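Local coordinates for putative diflavin flavoprotein A 3 (Synechocystis sp., PDB 6H0C) that probably carries electrons from NADH to oxygen, reducing it to water, and comprises here the flavodiiron core, a metallo-hydrolase-type part followed by a flavodoxin-like domain, at residues Leu256-Ile261 and Gly309-Ser314; Leu260-Ala265 and Val287-Ala292; Thr339-Val344 and Thr393-Ala398; Glu353-Leu358 and Phe371-Val376. All blocks are in the same frame, centred on the assembly; numbering follows the deposited sequence.

All four contacts lie in the flavodoxin-like domain and reach its five-stranded parallel sheet. Interactions 1 and 2 are buried strand pairings that share strand 257-262, which has strand 309-313 on one flank and the outermost strand 286-291 on the other; backbone ladders hold both. Interactions 3 and 4 set helices against the sheet instead. Interaction 3 is apolar, burying Phe395 of helix 382-404 against strand 341-348, whereas interaction 4, on the other outermost strand, 368-377, is partly buried and adds a salt bridge to helix 353-364. Interactions 3 and 4 touch where Phe371 packs on Phe395, their centres about 15 Å apart.

Interaction 1 of 4, residues Leu256-Ile261 and Gly309-Ser314; sequences LNVALI and GFIFGS
Ile261 packs beside Phe312, both pointing the same way from neighbouring parallel strands. Its CB stands over the centre of the Phe312 ring, 4.2 Å from the centroid, and makes the CH-pi contact. CG2, anti to the backbone N, lies over the same face near CE1 and CZ of that ring. CG1 leads the other branch on to CD1, which sits out at the rim, 3.4 Å from Phe312 CE2. Phe362 meets the Phe312 ring edge-to-face from outside the pair. Ala259 and Phe310 share this side of the sheet, touching CB to CB. On the other side, Leu260 CD1 lies 3.9 Å from Ile311 CB, and Val258 CG1 meets Ile311 CD1 at 4.0 Å.

Four backbone bonds join the strands. Ala259 N gives to Gly309 O, and Ile311 N returns to Ala259 O at 2.8 Å. Next, Ile261 N donates to Ile311 O with a C=O...N angle of 178°, and Gly313 N closes the ladder on Ile261 O. Helix 323-335 covers the Ile261 side and helices 268-281 and 382-404 the Ile311 side, the three-layer sandwich of a flavodoxin-like fold.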
loop_
_atom_site.group_PDB
_atom_site.type_symbol
_atom_site.label_atom_id
_atom_site.label_comp_id
_atom_site.label_asym_id
_atom_site.label_seq_id
_atom_site.Cartn_x
_atom_site.Cartn_y
_atom_site.Cartn_z
ATOM N N LEU A 256 -11.108 4.542 -20.779
ATOM C CA LEU A 256 -12.137 4.341 -19.779
ATOM C C LEU A 256 -11.529 4.281 -18.384
ATOM O O LEU A 256 -10.379 3.867 -18.209
ATOM C CB LEU A 256 -12.925 3.073 -20.093
ATOM C CG LEU A 256 -13.783 3.177 -21.363
ATOM C CD1 LEU A 256 -14.458 1.851 -21.687
ATOM C CD2 LEU A 256 -14.838 4.294 -21.254
ATOM N N ASN A 257 -12.306 4.713 -17.397
ATOM C CA ASN A 257 -11.847 4.733 -16.016
ATOM C C ASN A 257 -12.943 4.276 -15.052
ATOM O O ASN A 257 -14.125 4.589 -15.242
ATOM C CB ASN A 257 -11.365 6.133 -15.638
ATOM C CG ASN A 257 -11.069 6.271 -14.157
ATOM O OD1 ASN A 257 -11.988 6.345 -13.343
ATOM N ND2 ASN A 257 -9.782 6.324 -13.799
ATOM N N VAL A 258 -12.548 3.538 -14.020
ATOM C CA VAL A 258 -13.489 3.110 -12.993
ATOM C C VAL A 258 -13.107 3.717 -11.658
ATOM O O VAL A 258 -11.951 3.634 -11.251
ATOM C CB VAL A 258 -13.535 1.573 -12.843
ATOM C CG1 VAL A 258 -14.367 1.179 -11.615
ATOM C CG2 VAL A 258 -14.075 0.921 -14.112
ATOM N N ALA A 259 -14.079 4.331 -10.986
ATOM C CA ALA A 259 -13.898 4.811 -9.617
ATOM C C ALA A 259 -14.202 3.666 -8.658
ATOM O O ALA A 259 -15.321 3.157 -8.619
ATOM C CB ALA A 259 -14.791 6.002 -9.338
ATOM N N LEU A 260 -13.194 3.245 -7.905
ATOM C CA LEU A 260 -13.329 2.101 -7.019
ATOM C C LEU A 260 -13.233 2.591 -5.596
ATOM O O LEU A 260 -12.144 2.869 -5.092
ATOM C CB LEU A 260 -12.251 1.055 -7.312
ATOM C CG LEU A 260 -12.059 -0.102 -6.330
ATOM C CD1 LEU A 260 -13.314 -0.929 -6.234
ATOM C CD2 LEU A 260 -10.887 -0.972 -6.777
ATOM N N ILE A 261 -14.390 2.714 -4.962
ATOM C CA ILE A 261 -14.489 3.262 -3.620
ATOM C C ILE A 261 -14.568 2.132 -2.596
ATOM O O ILE A 261 -15.541 1.373 -2.597
ATOM C CB ILE A 261 -15.736 4.168 -3.501
ATOM C CG1 ILE A 261 -15.642 5.310 -4.520
ATOM C CG2 ILE A 261 -15.901 4.666 -2.074
ATOM C CD1 ILE A 261 -16.932 6.070 -4.739
ATOM N N GLY A 309 -17.640 4.014 -14.824
ATOM C CA GLY A 309 -18.322 3.160 -13.871
ATOM C C GLY A 309 -17.752 3.415 -12.491
ATOM O O GLY A 309 -16.668 3.987 -12.368
ATOM N N PHE A 310 -18.486 3.015 -11.458
ATOM C CA PHE A 310 -17.985 3.063 -10.086
ATOM C C PHE A 310 -18.365 1.783 -9.353
ATOM O O PHE A 310 -19.360 1.133 -9.685
ATOM C CB PHE A 310 -18.525 4.289 -9.333
ATOM C CG PHE A 310 -20.035 4.320 -9.197
ATOM C CD1 PHE A 310 -20.660 3.725 -8.120
ATOM C CD2 PHE A 310 -20.823 4.958 -10.148
ATOM C CE1 PHE A 310 -22.037 3.753 -7.997
ATOM C CE2 PHE A 310 -22.200 4.991 -10.025
ATOM C CZ PHE A 310 -22.808 4.388 -8.952
ATOM N N ILE A 311 -17.567 1.434 -8.352
ATOM C CA ILE A 311 -17.752 0.217 -7.571
ATOM C C ILE A 311 -17.572 0.528 -6.092
ATOM O O ILE A 311 -16.597 1.176 -5.719
ATOM C CB ILE A 311 -16.743 -0.864 -7.990
ATOM C CG1 ILE A 311 -16.860 -1.160 -9.496
ATOM C CG2 ILE A 311 -16.923 -2.122 -7.154
ATOM C CD1 ILE A 311 -15.857 -2.192 -10.021
ATOM N N PHE A 312 -18.506 0.085 -5.254
ATOM C CA PHE A 312 -18.400 0.257 -3.799
ATOM C C PHE A 312 -18.059 -1.062 -3.108
ATOM O O PHE A 312 -18.662 -2.103 -3.405
ATOM C CB PHE A 312 -19.703 0.808 -3.204
ATOM C CG PHE A 312 -19.776 2.325 -3.142
ATOM C CD1 PHE A 312 -19.902 2.979 -1.919
ATOM C CD2 PHE A 312 -19.757 3.094 -4.300
ATOM C CE1 PHE A 312 -19.996 4.367 -1.852
ATOM C CE2 PHE A 312 -19.847 4.485 -4.238
ATOM C CZ PHE A 312 -19.963 5.120 -3.011
ATOM N N GLY A 313 -17.097 -1.010 -2.185
ATOM C CA GLY A 313 -16.727 -2.158 -1.376
ATOM C C GLY A 313 -16.839 -1.787 0.092
ATOM O O GLY A 313 -16.275 -0.781 0.531
ATOM N N SER A 314 -17.565 -2.588 0.866
ATOM C CA SER A 314 -17.811 -2.218 2.258
ATOM C C SER A 314 -17.917 -3.426 3.177
ATOM O O SER A 314 -18.542 -4.424 2.827
ATOM C CB SER A 314 -19.094 -1.372 2.361
ATOM O OG SER A 314 -19.397 -1.036 3.703
#

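Interaction 2 of 4, residues Leu260-Ala265 and Val287-Ala292; sequences LIYASA and VTAINA
Strand 257-262, helix 268-281 and strand 286-291 form a beta-alpha-beta unit of the flavodoxin-like domain, with strand 286-291 at the edge of the sheet; here its two strands lie side by side in parallel, Leu260, Ile261 and Tyr262 facing Ala289, Ile290 and Asn291. Four backbone bonds make the ladder. Leu260 N donates to Thr288 O from well above the carbonyl plane, whereas Tyr262 N meets Ile290 O almost head-on, at a C=O...N angle of 175°. Between them Ile290 N gives to Leu260 O, and just past the end of strand 286-291, Ala292 N gives to Tyr262 O at 2.9 Å.

The Tyr262 ring reaches across to the neighbouring strand. Its CG sits between the backbone N and the carbonyl carbon (chi1 54°), and Ile290 O lies 3.9 Å above one ring face, offset toward the rim. The CE2 atom of Tyr262 also touches Ala289 CB, at 3.9 Å. Along the same side Leu260 CB packs on Val287 CG1; on the other, Ile261 CG1 runs beside Ile290 CB, 3.9 Å away.

Beyond Tyr262 the chain leaves the sheet and passes the Asn291 amide. Asn291 ND2 donates to Pro152 O, outside the pair, and to a water 2.8 Å away, which also accepts from Ala265 N at 2.9 Å.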
loop_
_atom_site.group_PDB
_atom_site.type_symbol
_atom_site.label_atom_id
_atom_site.label_comp_id
_atom_site.label_asym_id
_atom_site.label_seq_id
_atom_site.Cartn_x
_atom_site.Cartn_y
_atom_site.Cartn_z
ATOM N N LEU A 260 -13.194 3.245 -7.905
ATOM C CA LEU A 260 -13.329 2.101 -7.019
ATOM C C LEU A 260 -13.233 2.591 -5.596
ATOM O O LEU A 260 -12.144 2.869 -5.092
ATOM C CB LEU A 260 -12.251 1.055 -7.312
ATOM C CG LEU A 260 -12.059 -0.102 -6.330
ATOM C CD1 LEU A 260 -13.314 -0.929 -6.234
ATOM C CD2 LEU A 260 -10.887 -0.972 -6.777
ATOM N N ILE A 261 -14.390 2.714 -4.962
ATOM C CA ILE A 261 -14.489 3.262 -3.620
ATOM C C ILE A 261 -14.568 2.132 -2.596
ATOM O O ILE A 261 -15.541 1.373 -2.597
ATOM C CB ILE A 261 -15.736 4.168 -3.501
ATOM C CG1 ILE A 261 -15.642 5.310 -4.520
ATOM C CG2 ILE A 261 -15.901 4.666 -2.074
ATOM C CD1 ILE A 261 -16.932 6.070 -4.739
ATOM N N TYR A 262 -13.554 1.993 -1.743
ATOM C CA TYR A 262 -13.638 0.988 -0.682
ATOM C C TYR A 262 -13.452 1.604 0.705
ATOM O O TYR A 262 -12.926 2.708 0.840
ATOM C CB TYR A 262 -12.632 -0.142 -0.918
ATOM C CG TYR A 262 -11.193 0.276 -1.116
ATOM C CD1 TYR A 262 -10.358 0.480 -0.035
ATOM C CD2 TYR A 262 -10.661 0.432 -2.394
ATOM C CE1 TYR A 262 -9.034 0.850 -0.218
ATOM C CE2 TYR A 262 -9.343 0.792 -2.583
ATOM C CZ TYR A 262 -8.529 0.999 -1.491
ATOM O OH TYR A 262 -7.206 1.361 -1.666
ATOM N N ALA A 263 -13.900 0.891 1.734
ATOM C CA ALA A 263 -14.084 1.490 3.053
ATOM C C ALA A 263 -12.782 1.922 3.735
ATOM O O ALA A 263 -12.719 3.010 4.312
ATOM C CB ALA A 263 -14.837 0.529 3.948
ATOM N N SER A 264 -11.756 1.076 3.683
ATOM C CA SER A 264 -10.470 1.408 4.299
ATOM C C SER A 264 -9.317 0.603 3.697
ATOM O O SER A 264 -9.534 -0.345 2.928
ATOM C CB SER A 264 -10.529 1.180 5.807
ATOM O OG SER A 264 -10.540 -0.205 6.083
ATOM N N ALA A 265 -8.094 0.979 4.070
ATOM C CA ALA A 265 -6.882 0.494 3.403
ATOM C C ALA A 265 -6.542 -0.955 3.714
ATOM O O ALA A 265 -5.935 -1.643 2.901
ATOM C CB ALA A 265 -5.693 1.382 3.776
ATOM N N VAL A 287 -8.139 2.401 -13.243
ATOM C CA VAL A 287 -8.831 2.428 -11.959
ATOM C C VAL A 287 -8.306 3.564 -11.094
ATOM O O VAL A 287 -7.097 3.734 -10.941
ATOM C CB VAL A 287 -8.673 1.107 -11.174
ATOM C CG1 VAL A 287 -9.288 1.236 -9.774
ATOM C CG2 VAL A 287 -9.299 -0.060 -11.938
ATOM N N THR A 288 -9.234 4.349 -10.554
ATOM C CA THR A 288 -8.935 5.347 -9.545
ATOM C C THR A 288 -9.482 4.826 -8.227
ATOM O O THR A 288 -10.678 4.902 -7.951
ATOM C CB THR A 288 -9.555 6.716 -9.877
ATOM O OG1 THR A 288 -8.911 7.261 -11.034
ATOM C CG2 THR A 288 -9.388 7.680 -8.711
ATOM N N ALA A 289 -8.600 4.249 -7.429
ATOM C CA ALA A 289 -8.980 3.780 -6.115
ATOM C C ALA A 289 -9.295 4.964 -5.197
ATOM O O ALA A 289 -8.626 5.994 -5.236
ATOM C CB ALA A 289 -7.874 2.924 -5.525
ATOM N N ILE A 290 -10.325 4.806 -4.376
ATOM C CA ILE A 290 -10.686 5.793 -3.374
ATOM C C ILE A 290 -10.839 5.105 -2.022
ATOM O O ILE A 290 -11.655 4.185 -1.869
ATOM C CB ILE A 290 -11.998 6.499 -3.723
ATOM C CG1 ILE A 290 -11.872 7.235 -5.056
ATOM C CG2 ILE A 290 -12.418 7.426 -2.585
ATOM C CD1 ILE A 290 -11.108 8.518 -4.957
ATOM N N ASN A 291 -10.031 5.534 -1.058
ATOM C CA ASN A 291 -10.156 5.093 0.324
ATOM C C ASN A 291 -11.162 6.017 1.008
ATOM O O ASN A 291 -10.859 7.179 1.284
ATOM C CB ASN A 291 -8.782 5.121 1.016
ATOM C CG ASN A 291 -8.828 4.667 2.470
ATOM O OD1 ASN A 291 -9.872 4.691 3.114
ATOM N ND2 ASN A 291 -7.674 4.273 2.999
ATOM N N ALA A 292 -12.368 5.507 1.247
ATOM C CA ALA A 292 -13.449 6.321 1.795
ATOM C C ALA A 292 -13.057 6.926 3.140
ATOM O O ALA A 292 -13.440 8.047 3.478
ATOM C CB ALA A 292 -14.716 5.485 1.935
HETATM O O HOH W 1 -7.613 3.342 5.616
#

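Interaction 3 of 4, residues Thr339-Val344 and Thr393-Ala398; sequences TQLCGV and TDFAQA
The Phe395 ring carries Leu341 CD2 over the centre of one face, 4.0 Å from the centroid and 8° off the ring normal, a close CH-pi contact. At its edge the ring meets backbone: Cys342 C lies in the ring plane, and Cys342 O comes within 3.4 Å of Phe395 CE2. The neighbouring rim atom, Phe395 CZ, is 3.5 Å from Leu341 O.

Leu341 and Phe395 reach toward each other tip to tip, from strand 341-348 and helix 382-404, whose short segments run nearly antiparallel at 170°. Being anti to the backbone N (chi1 -161°), Phe395 CG is carried toward the strand, where CE2 and CZ make the contact. Leu341 CG also touches Phe395 CZ, at 3.9 Å. Leu341 CD2 has a second neighbour one helical turn on, Ala398 CB at 3.8 Å. Helix 382-404 packs on one face of the parallel sheet of the flavodoxin-like alpha/beta sandwich, Phe395 reaching both strand 341-348 and Ile311 of strand 309-313.

The helix is therefore held here by dispersion and CH-pi contacts. The peptide oxygens near the ring rim lie where the weakly positive aromatic C-H groups would be expected to suit them, while the strand spends its backbone bonds on its sheet neighbours.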
loop_
_atom_site.group_PDB
_atom_site.type_symbol
_atom_site.label_atom_id
_atom_site.label_comp_id
_atom_site.label_asym_id
_atom_site.label_seq_id
_atom_site.Cartn_x
_atom_site.Cartn_y
_atom_site.Cartn_z
ATOM N N THR A 339 -26.011 6.693 -16.295
ATOM C CA THR A 339 -25.389 5.900 -17.358
ATOM C C THR A 339 -24.143 5.188 -16.860
ATOM O O THR A 339 -23.641 4.284 -17.513
ATOM C CB THR A 339 -24.985 6.756 -18.568
ATOM O OG1 THR A 339 -24.040 7.749 -18.153
ATOM C CG2 THR A 339 -26.199 7.437 -19.186
ATOM N N GLN A 340 -23.622 5.607 -15.712
ATOM C CA GLN A 340 -22.442 4.947 -15.168
ATOM C C GLN A 340 -22.778 3.515 -14.754
ATOM O O GLN A 340 -23.830 3.252 -14.162
ATOM C CB GLN A 340 -21.873 5.728 -13.973
ATOM C CG GLN A 340 -21.102 6.996 -14.347
ATOM C CD GLN A 340 -19.903 7.231 -13.429
ATOM O OE1 GLN A 340 -19.263 6.278 -12.973
ATOM N NE2 GLN A 340 -19.597 8.498 -13.156
ATOM N N LEU A 341 -21.877 2.593 -15.070
ATOM C CA LEU A 341 -22.026 1.208 -14.655
ATOM C C LEU A 341 -21.673 1.071 -13.172
ATOM O O LEU A 341 -20.731 1.704 -12.687
ATOM C CB LEU A 341 -21.146 0.305 -15.510
ATOM C CG LEU A 341 -21.447 -1.183 -15.435
ATOM C CD1 LEU A 341 -22.869 -1.437 -15.896
ATOM C CD2 LEU A 341 -20.440 -1.978 -16.267
ATOM N N CYS A 342 -22.435 0.249 -12.454
ATOM C CA CYS A 342 -22.300 0.137 -11.003
ATOM C C CYS A 342 -21.869 -1.266 -10.569
ATOM O O CYS A 342 -22.117 -2.242 -11.272
ATOM C CB CYS A 342 -23.625 0.508 -10.332
ATOM S SG CYS A 342 -23.626 0.290 -8.548
ATOM N N GLY A 343 -21.229 -1.361 -9.407
ATOM C CA GLY A 343 -20.855 -2.643 -8.832
ATOM C C GLY A 343 -20.750 -2.571 -7.318
ATOM O O GLY A 343 -20.374 -1.536 -6.767
ATOM N N VAL A 344 -21.083 -3.668 -6.640
ATOM C CA VAL A 344 -21.022 -3.724 -5.178
ATOM C C VAL A 344 -20.346 -5.007 -4.681
ATOM O O VAL A 344 -20.648 -6.104 -5.162
ATOM C CB VAL A 344 -22.436 -3.630 -4.560
ATOM C CG1 VAL A 344 -22.362 -3.687 -3.041
ATOM C CG2 VAL A 344 -23.134 -2.354 -5.020
ATOM N N THR A 393 -12.585 -8.049 -14.509
ATOM C CA THR A 393 -12.450 -8.209 -15.947
ATOM C C THR A 393 -13.808 -8.096 -16.629
ATOM O O THR A 393 -13.935 -7.379 -17.615
ATOM C CB THR A 393 -11.802 -9.550 -16.310
ATOM O OG1 THR A 393 -10.438 -9.542 -15.873
ATOM C CG2 THR A 393 -11.841 -9.775 -17.821
ATOM N N ASP A 394 -14.818 -8.785 -16.101
ATOM C CA ASP A 394 -16.181 -8.692 -16.640
ATOM C C ASP A 394 -16.693 -7.248 -16.670
ATOM O O ASP A 394 -17.299 -6.815 -17.651
ATOM C CB ASP A 394 -17.149 -9.554 -15.823
ATOM C CG ASP A 394 -16.969 -11.038 -16.071
ATOM O OD1 ASP A 394 -16.327 -11.406 -17.079
ATOM O OD2 ASP A 394 -17.481 -11.840 -15.258
ATOM N N PHE A 395 -16.450 -6.519 -15.585
ATOM C CA PHE A 395 -16.832 -5.115 -15.475
ATOM C C PHE A 395 -16.160 -4.320 -16.595
ATOM O O PHE A 395 -16.807 -3.526 -17.282
ATOM C CB PHE A 395 -16.438 -4.565 -14.091
ATOM C CG PHE A 395 -17.152 -3.290 -13.689
ATOM C CD1 PHE A 395 -16.657 -2.047 -14.063
ATOM C CD2 PHE A 395 -18.298 -3.335 -12.910
ATOM C CE1 PHE A 395 -17.303 -0.878 -13.677
ATOM C CE2 PHE A 395 -18.942 -2.169 -12.519
ATOM C CZ PHE A 395 -18.444 -0.943 -12.903
ATOM N N ALA A 396 -14.865 -4.556 -16.787
ATOM C CA ALA A 396 -14.096 -3.856 -17.817
ATOM C C ALA A 396 -14.635 -4.105 -19.229
ATOM O O ALA A 396 -14.823 -3.164 -20.006
ATOM C CB ALA A 396 -12.641 -4.257 -17.743
ATOM N N GLN A 397 -14.863 -5.375 -19.555
ATOM C CA GLN A 397 -15.449 -5.767 -20.840
ATOM C C GLN A 397 -16.804 -5.098 -21.075
ATOM O O GLN A 397 -17.095 -4.636 -22.182
ATOM C CB GLN A 397 -15.628 -7.286 -20.913
ATOM C CG GLN A 397 -14.404 -8.108 -20.535
ATOM C CD GLN A 397 -13.330 -8.104 -21.601
ATOM O OE1 GLN A 397 -12.987 -7.056 -22.152
ATOM N NE2 GLN A 397 -12.790 -9.284 -21.903
ATOM N N ALA A 398 -17.638 -5.073 -20.037
ATOM C CA ALA A 398 -18.951 -4.446 -20.131
ATOM C C ALA A 398 -18.801 -2.973 -20.480
ATOM O O ALA A 398 -19.512 -2.463 -21.344
ATOM C CB ALA A 398 -19.718 -4.612 -18.839
#

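Interaction 4 of 4, residues Glu353-Leu358 and Phe371-Val376; sequences EAIDML and FDTIRV
Asp356 and Arg375 form a salt bridge from helix to strand: Arg375 NH2 gives a short bond to Asp356 OD1, 2.6 Å long, meeting the oxygen nearly along its C-O axis. Arg375 NE makes a weak second bond to the same oxygen, at 3.3 Å. The carboxylate and guanidinium planes are turned 44° apart, and OD1 alone takes both donors. A water in the guanidinium plane accepts from Arg375 NE at 2.6 Å and donates to Asp356 OD1. Glu359, one turn on in the helix, pairs with Arg375 NH2 as well and accepts from Thr373 OG1.

Ile355 packs inward of the charged pair. Its CG2, anti to the backbone N, lies 3.8 Å from Arg375 NE and presses on Thr373 CG2 at a tight 3.4 Å, both methyls on the same face of the guanidinium. Ile355 and Arg375 slide past each other in opposite directions, CD1 of Ile355 touching Ile374 O and Arg375 CG.

Helix 353-364 thus packs on strand 368-377, the last two elements of their beta-alpha-beta unit, with an apolar inner layer and a charged rim. Arg375, shared by Asp356 and Glu359, would be expected to offset their mutual repulsion and favour their ionised forms.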
loop_
_atom_site.group_PDB
_atom_site.type_symbol
_atom_site.label_atom_id
_atom_site.label_comp_id
_atom_site.label_asym_id
_atom_site.label_seq_id
_atom_site.Cartn_x
_atom_site.Cartn_y
_atom_site.Cartn_z
ATOM N N GLU A 353 -25.281 -6.628 5.944
ATOM C CA GLU A 353 -26.309 -5.636 5.641
ATOM C C GLU A 353 -25.784 -4.435 4.859
ATOM O O GLU A 353 -26.530 -3.821 4.107
ATOM C CB GLU A 353 -26.968 -5.153 6.930
ATOM C CG GLU A 353 -27.851 -6.201 7.612
ATOM C CD GLU A 353 -27.082 -7.148 8.528
ATOM O OE1 GLU A 353 -27.724 -8.032 9.141
ATOM O OE2 GLU A 353 -25.843 -7.006 8.640
ATOM N N ALA A 354 -24.511 -4.093 5.033
ATOM C CA ALA A 354 -23.929 -2.973 4.289
ATOM C C ALA A 354 -23.997 -3.223 2.777
ATOM O O ALA A 354 -24.296 -2.317 1.994
ATOM C CB ALA A 354 -22.492 -2.726 4.734
ATOM N N ILE A 355 -23.739 -4.464 2.375
ATOM C CA ILE A 355 -23.767 -4.843 0.965
ATOM C C ILE A 355 -25.192 -4.779 0.409
ATOM O O ILE A 355 -25.425 -4.248 -0.688
ATOM C CB ILE A 355 -23.180 -6.253 0.768
ATOM C CG1 ILE A 355 -21.709 -6.260 1.191
ATOM C CG2 ILE A 355 -23.336 -6.704 -0.679
ATOM C CD1 ILE A 355 -21.081 -7.632 1.235
ATOM N N ASP A 356 -26.147 -5.308 1.172
ATOM C CA ASP A 356 -27.552 -5.231 0.782
ATOM C C ASP A 356 -27.990 -3.766 0.643
ATOM O O ASP A 356 -28.638 -3.392 -0.341
ATOM C CB ASP A 356 -28.442 -5.959 1.792
ATOM C CG ASP A 356 -28.113 -7.443 1.914
ATOM O OD1 ASP A 356 -27.569 -8.033 0.950
ATOM O OD2 ASP A 356 -28.408 -8.020 2.984
ATOM N N MET A 357 -27.621 -2.939 1.621
ATOM C CA MET A 357 -27.992 -1.526 1.609
ATOM C C MET A 357 -27.500 -0.848 0.326
ATOM O O MET A 357 -28.268 -0.198 -0.387
ATOM C CB MET A 357 -27.432 -0.818 2.846
ATOM C CG MET A 357 -27.855 0.641 2.994
ATOM S SD MET A 357 -26.829 1.798 2.055
ATOM C CE MET A 357 -25.238 1.633 2.879
ATOM N N LEU A 358 -26.215 -1.016 0.027
ATOM C CA LEU A 358 -25.631 -0.420 -1.171
ATOM C C LEU A 358 -26.278 -0.929 -2.469
ATOM O O LEU A 358 -26.594 -0.140 -3.369
ATOM C CB LEU A 358 -24.126 -0.680 -1.202
ATOM C CG LEU A 358 -23.290 0.090 -0.177
ATOM C CD1 LEU A 358 -21.850 -0.389 -0.227
ATOM C CD2 LEU A 358 -23.378 1.593 -0.429
ATOM N N PHE A 371 -21.312 -6.386 -12.601
ATOM C CA PHE A 371 -21.173 -7.789 -12.237
ATOM C C PHE A 371 -22.157 -8.064 -11.122
ATOM O O PHE A 371 -22.677 -7.132 -10.503
ATOM C CB PHE A 371 -19.734 -8.150 -11.815
ATOM C CG PHE A 371 -19.142 -7.250 -10.751
ATOM C CD1 PHE A 371 -18.034 -6.469 -11.030
ATOM C CD2 PHE A 371 -19.672 -7.211 -9.465
ATOM C CE1 PHE A 371 -17.477 -5.655 -10.055
ATOM C CE2 PHE A 371 -19.123 -6.396 -8.488
ATOM C CZ PHE A 371 -18.023 -5.617 -8.783
ATOM N N ASP A 372 -22.434 -9.337 -10.877
ATOM C CA ASP A 372 -23.320 -9.700 -9.782
ATOM C C ASP A 372 -22.661 -9.330 -8.454
ATOM O O ASP A 372 -21.470 -9.575 -8.261
ATOM C CB ASP A 372 -23.655 -11.191 -9.831
ATOM C CG ASP A 372 -24.454 -11.567 -11.066
ATOM O OD1 ASP A 372 -25.327 -10.769 -11.467
ATOM O OD2 ASP A 372 -24.208 -12.654 -11.638
ATOM N N THR A 373 -23.440 -8.734 -7.555
ATOM C CA THR A 373 -22.947 -8.308 -6.250
ATOM C C THR A 373 -22.151 -9.411 -5.556
ATOM O O THR A 373 -22.574 -10.562 -5.506
ATOM C CB THR A 373 -24.103 -7.857 -5.344
ATOM O OG1 THR A 373 -24.714 -6.690 -5.912
ATOM C CG2 THR A 373 -23.593 -7.527 -3.948
ATOM N N ILE A 374 -20.981 -9.047 -5.045
ATOM C CA ILE A 374 -20.067 -10.007 -4.449
ATOM C C ILE A 374 -20.159 -10.019 -2.930
ATOM O O ILE A 374 -19.944 -8.997 -2.277
ATOM C CB ILE A 374 -18.616 -9.702 -4.853
ATOM C CG1 ILE A 374 -18.409 -10.009 -6.335
ATOM C CG2 ILE A 374 -17.644 -10.491 -4.004
ATOM C CD1 ILE A 374 -17.109 -9.452 -6.875
ATOM N N ARG A 375 -20.477 -11.184 -2.376
ATOM C CA ARG A 375 -20.539 -11.371 -0.934
ATOM C C ARG A 375 -19.553 -12.455 -0.492
ATOM O O ARG A 375 -19.718 -13.625 -0.822
ATOM C CB ARG A 375 -21.961 -11.734 -0.511
ATOM C CG ARG A 375 -22.973 -10.622 -0.761
ATOM C CD ARG A 375 -24.394 -11.052 -0.421
ATOM N NE ARG A 375 -25.330 -9.931 -0.458
ATOM C CZ ARG A 375 -25.999 -9.550 -1.545
ATOM N NH1 ARG A 375 -25.835 -10.196 -2.693
ATOM N NH2 ARG A 375 -26.835 -8.521 -1.484
ATOM N N VAL A 376 -18.520 -12.056 0.243
ATOM C CA VAL A 376 -17.509 -12.993 0.724
ATOM C C VAL A 376 -17.576 -13.170 2.230
ATOM O O VAL A 376 -17.296 -12.228 2.979
ATOM C CB VAL A 376 -16.092 -12.528 0.363
ATOM C CG1 VAL A 376 -15.064 -13.516 0.907
ATOM C CG2 VAL A 376 -15.959 -12.364 -1.141
HETATM O O HOH W 2 -24.889 -9.246 1.973
#